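Local coordinates for protein endoglucanase (Thermotoga maritima, PDB 2FVG) that is named an endoglucanase but belongs to the peptidase M42 family and probably acts as an aminopeptidase using two divalent metal cations per subunit, at residues Glu220-Gly225 and Val299-Ala304; Thr237-Gly242 and Asn311-Leu316. One frame throughout, in Å; residues are numbered along the deposited sequence.

Contact 1: Glu220-Gly225 and Val299-Ala304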
ATOM      1  N   GLU A 220      -5.028  -4.946   1.874  1.00 29.56           N
ATOM      2  CA  GLU A 220      -5.165  -3.621   1.298  1.00 31.02           C
ATOM      3  C   GLU A 220      -5.674  -2.614   2.319  1.00 30.66           C
ATOM      4  O   GLU A 220      -5.918  -2.950   3.500  1.00 31.66           O
ATOM      5  CB  GLU A 220      -6.105  -3.664   0.097  1.00 32.57           C
ATOM      6  CG  GLU A 220      -5.516  -4.453  -1.068  1.00 40.69           C
ATOM      7  CD  GLU A 220      -6.368  -4.430  -2.318  1.00 57.67           C
ATOM      8  OE1 GLU A 220      -7.576  -4.075  -2.219  1.00 62.78           O
ATOM      9  OE2 GLU A 220      -5.824  -4.783  -3.404  1.00 67.10           O
ATOM     10  N   THR A 221      -5.779  -1.380   1.857  1.00 28.86           N
ATOM     11  CA  THR A 221      -6.324  -0.266   2.601  1.00 32.90           C
ATOM     12  C   THR A 221      -7.464   0.228   1.712  1.00 34.85           C
ATOM     13  O   THR A 221      -7.316   0.299   0.488  1.00 34.95           O
ATOM     14  CB  THR A 221      -5.259   0.805   2.878  1.00 35.41           C
ATOM     15  OG1 THR A 221      -4.197   0.210   3.638  1.00 35.94           O
ATOM     16  CG2 THR A 221      -5.839   1.951   3.714  1.00 37.71           C
ATOM     17  N   THR A 222      -8.637   0.449   2.296  1.00 34.93           N
ATOM     18  CA  THR A 222      -9.802   0.887   1.519  1.00 35.83           C
ATOM     19  C   THR A 222     -10.132   2.291   2.017  1.00 37.19           C
ATOM     20  O   THR A 222     -10.400   2.464   3.202  1.00 34.89           O
ATOM     21  CB  THR A 222     -11.007  -0.099   1.674  1.00 35.84           C
ATOM     22  OG1 THR A 222     -12.132   0.395   0.938  1.00 39.37           O
ATOM     23  CG2 THR A 222     -11.419  -0.278   3.149  1.00 31.14           C
ATOM     24  N   THR A 223     -10.105   3.281   1.121  1.00 36.67           N
ATOM     25  CA  THR A 223     -10.294   4.661   1.542  1.00 38.67           C
ATOM     26  C   THR A 223     -11.648   5.255   1.176  1.00 40.97           C
ATOM     27  O   THR A 223     -12.047   5.261   0.010  1.00 41.90           O
ATOM     28  CB  THR A 223      -9.147   5.622   1.022  1.00 41.60           C
ATOM     29  OG1 THR A 223      -7.846   5.058   1.274  1.00 36.87           O
ATOM     30  CG2 THR A 223      -9.229   6.983   1.724  1.00 33.07           C
ATOM     31  N   ALA A 224     -12.334   5.762   2.195  1.00 42.80           N
ATOM     32  CA  ALA A 224     -13.628   6.426   2.050  1.00 45.32           C
ATOM     33  C   ALA A 224     -13.474   7.954   2.061  1.00 45.39           C
ATOM     34  O   ALA A 224     -12.458   8.493   2.505  1.00 43.26           O
ATOM     35  CB  ALA A 224     -14.564   5.978   3.184  1.00 46.66           C
ATOM     36  N   GLY A 225     -14.496   8.649   1.578  1.00 49.48           N
ATOM     37  CA  GLY A 225     -14.490  10.105   1.560  1.00 53.57           C
ATOM     38  C   GLY A 225     -13.839  10.701   0.339  1.00 57.19           C
ATOM     39  O   GLY A 225     -13.440  11.863   0.357  1.00 56.59           O
ATOM     40  N   VAL A 299      -9.459 -11.081   0.602  1.00 26.66           N
ATOM     41  CA  VAL A 299      -8.972  -9.703   0.692  1.00 24.14           C
ATOM     42  C   VAL A 299      -9.395  -9.149   2.043  1.00 24.21           C
ATOM     43  O   VAL A 299     -10.561  -9.279   2.448  1.00 24.28           O
ATOM     44  CB  VAL A 299      -9.523  -8.793  -0.434  1.00 23.96           C
ATOM     45  CG1 VAL A 299      -8.938  -7.388  -0.336  1.00 23.43           C
ATOM     46  CG2 VAL A 299      -9.231  -9.377  -1.811  1.00 26.76           C
ATOM     47  N   ILE A 300      -8.433  -8.572   2.750  1.00 24.55           N
ATOM     48  CA  ILE A 300      -8.644  -7.938   4.039  1.00 25.76           C
ATOM     49  C   ILE A 300      -8.129  -6.493   3.959  1.00 27.49           C
ATOM     50  O   ILE A 300      -7.008  -6.240   3.499  1.00 28.85           O
ATOM     51  CB  ILE A 300      -7.931  -8.727   5.130  1.00 28.08           C
ATOM     52  CG1 ILE A 300      -8.562 -10.121   5.224  1.00 26.99           C
ATOM     53  CG2 ILE A 300      -8.086  -8.054   6.479  1.00 30.28           C
ATOM     54  CD1 ILE A 300      -7.766 -11.093   6.050  1.00 21.09           C
ATOM     55  N   SER A 301      -8.952  -5.543   4.382  1.00 25.97           N
ATOM     56  CA  SER A 301      -8.562  -4.151   4.287  1.00 27.43           C
ATOM     57  C   SER A 301      -8.659  -3.377   5.593  1.00 28.42           C
ATOM     58  O   SER A 301      -9.610  -3.541   6.371  1.00 31.69           O
ATOM     59  CB  SER A 301      -9.454  -3.441   3.261  1.00 27.85           C
ATOM     60  OG  SER A 301      -9.413  -4.079   2.012  1.00 29.12           O
ATOM     61  N   THR A 302      -7.664  -2.537   5.822  1.00 26.53           N
ATOM     62  CA  THR A 302      -7.690  -1.582   6.910  1.00 26.55           C
ATOM     63  C   THR A 302      -8.494  -0.376   6.370  1.00 24.12           C
ATOM     64  O   THR A 302      -8.205   0.133   5.286  1.00 24.00           O
ATOM     65  CB  THR A 302      -6.260  -1.143   7.305  1.00 25.28           C
ATOM     66  OG1 THR A 302      -5.531  -2.296   7.721  1.00 35.47           O
ATOM     67  CG2 THR A 302      -6.283  -0.134   8.495  1.00 19.98           C
ATOM     68  N   PRO A 303      -9.536   0.060   7.098  1.00 24.48           N
ATOM     69  CA  PRO A 303     -10.290   1.247   6.652  1.00 23.04           C
ATOM     70  C   PRO A 303      -9.431   2.513   6.740  1.00 23.79           C
ATOM     71  O   PRO A 303      -8.577   2.619   7.612  1.00 26.55           O
ATOM     72  CB  PRO A 303     -11.433   1.355   7.684  1.00 22.56           C
ATOM     73  CG  PRO A 303     -11.494   0.025   8.353  1.00 24.42           C
ATOM     74  CD  PRO A 303     -10.081  -0.508   8.341  1.00 20.66           C
ATOM     75  N   ALA A 304      -9.655   3.451   5.826  1.00 24.32           N
ATOM     76  CA  ALA A 304      -8.988   4.747   5.846  1.00 22.82           C
ATOM     77  C   ALA A 304     -10.054   5.743   5.408  1.00 24.17           C
ATOM     78  O   ALA A 304     -11.007   5.360   4.750  1.00 22.46           O
ATOM     79  CB  ALA A 304      -7.811   4.766   4.859  1.00 23.02           C
TER
HETATM   80  O   HOH W   1      -3.844  -2.644   5.592  1.00 40.54           O
HETATM   81  O   HOH W   2      -9.684  -3.202  -0.848  1.00 47.78           O

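Contact 2: Thr237-Gly242 and Asn311-Leu316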
ATOM      1  N   THR A 237     -17.339   1.769   4.762  1.00 26.04           N
ATOM      2  CA  THR A 237     -16.423   1.024   5.599  1.00 30.68           C
ATOM      3  C   THR A 237     -15.939   2.054   6.612  1.00 31.32           C
ATOM      4  O   THR A 237     -15.406   3.106   6.229  1.00 33.53           O
ATOM      5  CB  THR A 237     -15.237   0.475   4.780  1.00 30.35           C
ATOM      6  OG1 THR A 237     -15.729  -0.180   3.609  1.00 32.08           O
ATOM      7  CG2 THR A 237     -14.439  -0.519   5.601  1.00 31.96           C
ATOM      8  N   HIS A 238     -16.118   1.782   7.897  1.00 30.82           N
ATOM      9  CA  HIS A 238     -15.770   2.810   8.882  1.00 28.51           C
ATOM     10  C   HIS A 238     -14.551   2.638   9.737  1.00 24.97           C
ATOM     11  O   HIS A 238     -14.211   1.531  10.140  1.00 28.47           O
ATOM     12  CB  HIS A 238     -16.964   3.074   9.788  1.00 29.98           C
ATOM     13  CG  HIS A 238     -18.192   3.470   9.036  1.00 34.65           C
ATOM     14  ND1 HIS A 238     -18.241   4.591   8.227  1.00 36.12           N
ATOM     15  CD2 HIS A 238     -19.420   2.905   8.977  1.00 32.48           C
ATOM     16  CE1 HIS A 238     -19.444   4.689   7.690  1.00 36.59           C
ATOM     17  NE2 HIS A 238     -20.179   3.682   8.133  1.00 37.21           N
ATOM     18  N   LEU A 239     -13.908   3.769  10.037  1.00 25.22           N
ATOM     19  CA  LEU A 239     -12.782   3.801  10.967  1.00 25.83           C
ATOM     20  C   LEU A 239     -13.315   3.339  12.315  1.00 26.97           C
ATOM     21  O   LEU A 239     -14.380   3.779  12.743  1.00 26.97           O
ATOM     22  CB  LEU A 239     -12.228   5.223  11.107  1.00 25.36           C
ATOM     23  CG  LEU A 239     -11.499   5.909   9.944  1.00 25.16           C
ATOM     24  CD1 LEU A 239     -11.110   7.295  10.348  1.00 22.92           C
ATOM     25  CD2 LEU A 239     -10.268   5.150   9.561  1.00 25.03           C
ATOM     26  N   GLY A 240     -12.608   2.422  12.958  1.00 28.00           N
ATOM     27  CA  GLY A 240     -13.007   1.947  14.273  1.00 30.40           C
ATOM     28  C   GLY A 240     -13.806   0.658  14.292  1.00 30.42           C
ATOM     29  O   GLY A 240     -13.845  -0.017  15.320  1.00 31.28           O
ATOM     30  N   ASP A 241     -14.446   0.316  13.174  1.00 29.20           N
ATOM     31  CA  ASP A 241     -15.253  -0.916  13.099  1.00 30.02           C
ATOM     32  C   ASP A 241     -14.474  -2.204  12.748  1.00 29.97           C
ATOM     33  O   ASP A 241     -15.077  -3.266  12.596  1.00 29.32           O
ATOM     34  CB  ASP A 241     -16.476  -0.715  12.180  1.00 30.54           C
ATOM     35  CG  ASP A 241     -17.528   0.227  12.794  1.00 35.49           C
ATOM     36  OD1 ASP A 241     -17.328   0.716  13.926  1.00 38.33           O
ATOM     37  OD2 ASP A 241     -18.568   0.475  12.152  1.00 38.89           O
ATOM     38  N   GLY A 242     -13.147  -2.103  12.630  1.00 28.10           N
ATOM     39  CA  GLY A 242     -12.279  -3.259  12.370  1.00 27.64           C
ATOM     40  C   GLY A 242     -11.887  -3.462  10.916  1.00 27.15           C
ATOM     41  O   GLY A 242     -12.304  -2.704  10.049  1.00 28.80           O
ATOM     42  N   ASN A 311      -3.453  13.173   1.962  1.00 25.96           N
ATOM     43  CA  ASN A 311      -3.646  12.521   3.260  1.00 23.67           C
ATOM     44  C   ASN A 311      -4.940  11.776   3.523  1.00 23.18           C
ATOM     45  O   ASN A 311      -6.008  12.136   3.016  1.00 23.92           O
ATOM     46  CB  ASN A 311      -3.434  13.543   4.365  1.00 23.21           C
ATOM     47  CG  ASN A 311      -2.021  14.012   4.420  1.00 27.55           C
ATOM     48  OD1 ASN A 311      -1.105  13.252   4.111  1.00 24.88           O
ATOM     49  ND2 ASN A 311      -1.818  15.264   4.804  1.00 27.54           N
ATOM     50  N   SER A 312      -4.824  10.731   4.329  1.00 21.16           N
ATOM     51  CA  SER A 312      -5.983  10.017   4.814  1.00 20.38           C
ATOM     52  C   SER A 312      -5.730   9.640   6.263  1.00 21.39           C
ATOM     53  O   SER A 312      -4.646   9.895   6.792  1.00 21.16           O
ATOM     54  CB  SER A 312      -6.336   8.809   3.950  1.00 19.57           C
ATOM     55  OG  SER A 312      -5.345   7.827   4.036  1.00 19.05           O
ATOM     56  N   ILE A 313      -6.725   9.016   6.891  1.00 20.25           N
ATOM     57  CA  ILE A 313      -6.688   8.696   8.306  1.00 20.58           C
ATOM     58  C   ILE A 313      -6.932   7.229   8.533  1.00 21.50           C
ATOM     59  O   ILE A 313      -7.823   6.661   7.917  1.00 20.35           O
ATOM     60  CB  ILE A 313      -7.851   9.450   9.016  1.00 23.03           C
ATOM     61  CG1 ILE A 313      -7.910  10.933   8.576  1.00 24.30           C
ATOM     62  CG2 ILE A 313      -7.783   9.324  10.542  1.00 18.34           C
ATOM     63  CD1 ILE A 313      -9.243  11.588   8.828  1.00 16.67           C
ATOM     64  N   ILE A 314      -6.134   6.600   9.397  1.00 22.46           N
ATOM     65  CA  ILE A 314      -6.440   5.234   9.807  1.00 22.02           C
ATOM     66  C   ILE A 314      -6.628   5.204  11.325  1.00 22.58           C
ATOM     67  O   ILE A 314      -6.111   6.065  12.043  1.00 18.08           O
ATOM     68  CB  ILE A 314      -5.382   4.188   9.383  1.00 22.92           C
ATOM     69  CG1 ILE A 314      -4.056   4.406  10.111  1.00 23.38           C
ATOM     70  CG2 ILE A 314      -5.220   4.157   7.862  1.00 21.04           C
ATOM     71  CD1 ILE A 314      -3.161   3.186  10.086  1.00 35.53           C
ATOM     72  N   ASP A 315      -7.379   4.222  11.800  1.00 21.55           N
ATOM     73  CA  ASP A 315      -7.614   4.050  13.208  1.00 22.70           C
ATOM     74  C   ASP A 315      -6.625   2.973  13.603  1.00 23.67           C
ATOM     75  O   ASP A 315      -6.581   1.917  12.968  1.00 23.25           O
ATOM     76  CB  ASP A 315      -9.072   3.615  13.435  1.00 23.34           C
ATOM     77  CG  ASP A 315      -9.415   3.474  14.888  1.00 21.99           C
ATOM     78  OD1 ASP A 315      -9.065   2.436  15.476  1.00 39.14           O
ATOM     79  OD2 ASP A 315     -10.047   4.391  15.451  1.00 25.72           O
ATOM     80  N   LEU A 316      -5.810   3.243  14.621  1.00 23.81           N
ATOM     81  CA  LEU A 316      -4.804   2.271  15.070  1.00 24.14           C
ATOM     82  C   LEU A 316      -5.385   0.980  15.678  1.00 26.35           C
ATOM     83  O   LEU A 316      -4.730  -0.060  15.649  1.00 27.76           O
ATOM     84  CB  LEU A 316      -3.736   2.926  15.961  1.00 23.91           C
ATOM     85  CG  LEU A 316      -2.897   4.018  15.263  1.00 22.54           C
ATOM     86  CD1 LEU A 316      -1.968   4.690  16.243  1.00 32.82           C
ATOM     87  CD2 LEU A 316      -2.107   3.445  14.085  1.00 27.97           C
TER

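Contact 1: Glu220-Gly225 and Val299-Ala304
The methyl group of A304 rests against two threonines of strand 220-224. Its CB lies 3.6 Å from CG2 of T221 and also touches OG1 of T223, where a side chain of one methyl fits between them; S312 and I314 of strand 312-315 touch it too. With OG1 of T221 anti to the carbonyl carbon (chi1 -60°), CG2 is left anti to the backbone N and meets A304.

E220, T222 and S301 share the opposite face of the pair. With OG1 of T222 anti to its backbone N (chi1 178°), CG2 falls in the crowded position between N and carbonyl carbon and meets CB of S301 at 3.7 Å. The hydroxyl OG of S301 sits 3.8 Å from CB of E220, while a water links the two polar ends. It donates to OE1 of E220 at 2.7 Å and is hydrogen-bonded to S301 OG.

Between the two faces runs a parallel ladder of five backbone bonds, part of the mixed sheet in the M42 peptidase fold. E220 N binds I300 O at 2.9 Å, and the carbonyl of E220 receives T302 N in return. T222 repeats the exchange with T302 O and A304 N, and A224 N closes the ladder on A304 O. P303 falls where its nitrogen is not called on by strand 220-224, so a proline costs the ladder nothing. A second water donates to E220 O at 3.0 Å and is also bound to T302 OG1, which continues to T322 of helix 316-332.

Farther out, OE2 of E220 is hydrogen-bonded to H61 NE2; both are predicted ligands at the first of two metal sites, assigned to zinc. T221 turns OG1 to F166 O and D168 OD1, tying the strand to helix 166-180, which also carries the predicted metal ligand D167.

Contact 2: Thr237-Gly242 and Asn311-Leu316
L239 lays its branched end on strand 312-315, and one methyl serves the backbone while the other serves a side chain. CD2 comes to 3.3 Å from the carbonyl O of I313 and remains close to the backbone N of D315, 3.8 Å away. CD1 meets CG2 of I313 at 3.9 Å, the two side chains crossing at about a right angle. I313 has CG1 anti to the carbonyl carbon (chi1 -47°), which leaves CG2 anti to the backbone N, and R160 of the adjoining strand 160-163 touches both residues. A leucine suits the tip of this loop because its fork covers peptide and isoleucine together.

L239 and G240 are the central residues of a type II beta turn from H238 to D241. G240 has the positive phi (97°) expected of a glycine at the third position of such a turn. Its bare backbone passes over D315, with G240 N 3.8 Å from D315 CB and G240 CA 4.0 Å from D315 OD2.

D315 ends the strand and stands at the N-cap of helix 316-332. With CG anti to the backbone N (chi1 -177°), its carboxylate can serve two duties: OD2 forms a salt bridge with R160 NE, while OD1 makes weak hydrogen bonds to the backbone N atoms of N317 and D318. An alanine here would probably leave R160 without this charge partner and N317 and D318 without their weak capping bonds, while opening a gap beside G240 CA.

The turn is held by D318, which accepts from G240 N and G242 N, and by Q274, whose NE2 is hydrogen-bonded to H238 O and G242 O. Between the two segments themselves the contact is made by van der Waals packing, which implies that shape rather than directional bonding fits L239 and G240 to the strand.

Contact 1 is the more buried of the two, a ladder within the mixed sheet beside the predicted metal site, whereas contact 2 is only partly buried and brings a partly exposed turn onto that sheet. They are joined through neighbouring strands: 297-306 supplies one side of contact 1 and pairs antiparallel with 312-315 of contact 2. The segments also touch directly, P303 CG packing 3.3 Å from G242 O and L239 CD2 reaching P303 O. Their chemistry follows their place: backbone hydrogen bonds and bridging waters in contact 1, van der Waals packing in contact 2, where the carboxylate of D315 forms its salt bridge with R160, outside the two segments.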